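Local coordinates for amidohydrolase family protein (Acinetobacter baumannii, PDB 4I6K) that is an amidohydrolase-family protein that probably hydrolyses 2-pyrone-4,6-dicarboxylic acid, at residues A[269-273]-A[274-278]. Sequence-based numbering, arbitrary orientation. Where two conformers were deposited one is given.
Sequences QIVFD and KHEQC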
# COMPACT_ATOMS: atom_id res chain seq x y z
N GLN A 269 2.80 -5.73 -18.57
CA GLN A 269 2.18 -7.00 -18.90
C GLN A 269 0.80 -7.22 -18.35
O GLN A 269 -0.09 -7.66 -19.05
CB GLN A 269 3.07 -8.15 -18.52
CG GLN A 269 4.03 -8.48 -19.61
CD GLN A 269 5.19 -9.26 -19.12
OE1 GLN A 269 6.30 -9.12 -19.64
NE2 GLN A 269 4.97 -10.09 -18.11
N ILE A 270 0.62 -6.89 -17.09
CA ILE A 270 -0.70 -6.92 -16.48
C ILE A 270 -1.62 -5.86 -17.08
O ILE A 270 -2.76 -6.13 -17.43
CB ILE A 270 -0.62 -6.69 -14.97
CG1 ILE A 270 0.08 -7.87 -14.29
CG2 ILE A 270 -2.02 -6.48 -14.38
CD1 ILE A 270 0.91 -7.48 -13.09
N VAL A 271 -1.12 -4.63 -17.19
CA VAL A 271 -1.91 -3.54 -17.74
C VAL A 271 -1.35 -3.17 -19.10
O VAL A 271 -0.53 -2.25 -19.22
CB VAL A 271 -1.89 -2.31 -16.82
CG1 VAL A 271 -2.85 -1.23 -17.34
CG2 VAL A 271 -2.25 -2.71 -15.40
N PHE A 272 -1.80 -3.88 -20.12
CA PHE A 272 -1.32 -3.68 -21.47
C PHE A 272 -1.79 -2.37 -22.10
O PHE A 272 -1.02 -1.65 -22.75
CB PHE A 272 -1.72 -4.87 -22.33
CG PHE A 272 -1.08 -4.87 -23.67
CD1 PHE A 272 -1.76 -5.30 -24.80
CD2 PHE A 272 0.22 -4.39 -23.82
CE1 PHE A 272 -1.16 -5.27 -26.04
CE2 PHE A 272 0.83 -4.36 -25.06
CZ PHE A 272 0.14 -4.80 -26.17
N ASP A 273 -3.07 -2.05 -21.92
CA ASP A 273 -3.67 -0.88 -22.54
C ASP A 273 -3.16 0.43 -21.95
O ASP A 273 -3.29 0.68 -20.74
CB ASP A 273 -5.20 -0.96 -22.44
CG ASP A 273 -5.89 0.28 -22.94
OD1 ASP A 273 -5.24 1.35 -23.00
OD2 ASP A 273 -7.08 0.20 -23.27
N LYS A 274 -2.58 1.27 -22.80
CA LYS A 274 -1.88 2.47 -22.35
C LYS A 274 -2.80 3.59 -21.84
O LYS A 274 -2.38 4.43 -21.04
CB LYS A 274 -0.92 3.01 -23.43
CG LYS A 274 -0.13 4.24 -22.96
CD LYS A 274 0.50 5.04 -24.11
CE LYS A 274 0.89 6.46 -23.67
NZ LYS A 274 -0.28 7.38 -23.51
N HIS A 275 -4.05 3.60 -22.29
CA HIS A 275 -5.02 4.51 -21.72
C HIS A 275 -5.19 4.14 -20.25
O HIS A 275 -5.21 5.01 -19.38
CB HIS A 275 -6.37 4.43 -22.43
CG HIS A 275 -6.27 4.52 -23.93
ND1 HIS A 275 -5.71 5.60 -24.57
CD2 HIS A 275 -6.68 3.67 -24.90
CE1 HIS A 275 -5.76 5.41 -25.88
NE2 HIS A 275 -6.35 4.25 -26.11
N GLU A 276 -5.32 2.84 -19.98
CA GLU A 276 -5.46 2.34 -18.62
C GLU A 276 -4.20 2.57 -17.77
O GLU A 276 -4.28 2.85 -16.57
CB GLU A 276 -5.82 0.87 -18.63
CG GLU A 276 -7.18 0.61 -19.21
CD GLU A 276 -7.48 -0.87 -19.30
OE1 GLU A 276 -6.64 -1.67 -18.83
OE2 GLU A 276 -8.55 -1.24 -19.85
N GLN A 277 -3.05 2.45 -18.40
CA GLN A 277 -1.80 2.77 -17.72
C GLN A 277 -1.80 4.24 -17.28
O GLN A 277 -1.34 4.57 -16.19
CB GLN A 277 -0.59 2.43 -18.59
CG GLN A 277 -0.34 0.93 -18.81
CD GLN A 277 0.77 0.67 -19.81
OE1 GLN A 277 1.37 1.60 -20.34
NE2 GLN A 277 1.06 -0.60 -20.07
N CYS A 278 -2.32 5.12 -18.13
CA CYS A 278 -2.38 6.54 -17.79
C CYS A 278 -3.26 6.80 -16.56
O CYS A 278 -2.87 7.56 -15.67
CB CYS A 278 -2.83 7.37 -19.00
SG CYS A 278 -1.61 7.45 -20.36
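A chi1 of 174° sets the carboxylate of Asp-273 opposite its backbone N and beside its carbonyl carbon, facing the first turn of helix 274-289, where Asp-273 OD1 meets the backbone N of His-275 at 2.6 Å, nearly in line with the C-O bond. Gln-277, its CG on the far side from its own carbonyl carbon and its chain extended from there, runs back the other way to bring NE2 to the carbonyl O of Val-271. The hydrogen bond from Gln-277 NE2 to Val-271 O measures 2.4 Å, implausibly short, so the length is doubtful although the N-H points well (162°). Glutamine suits this place because its long chain ends in an amide that can donate while its methylene groups pack on the valine.

Asp-273 is the N-cap: its short side chain lets OD1 fold back onto the N-H groups of the first turn, chiefly that of His-275 and more weakly that of Glu-276, while Asp-273 O takes a helical bond from Gln-277 N at 2.9 Å. Val-271, where the chain leaves helix 260-270, lays CG1 3.6 Å from Gln-277 CG; a compact branched residue fits this buried spot beside Tyr-231 of helix 222-237.

The carboxylates of Asp-273 and Glu-276 lie stacked, planes 15° apart. The salt bridge of Glu-276 OE2 with Lys-235 and the hydrogen bond of OE1 with Tyr-231 probably offset their repulsion. The contact thus joins two successive helices outside the amidohydrolase barrel through the short linker 271-273, and negative Asp-273 probably gains from the positive end of the helix dipole it caps.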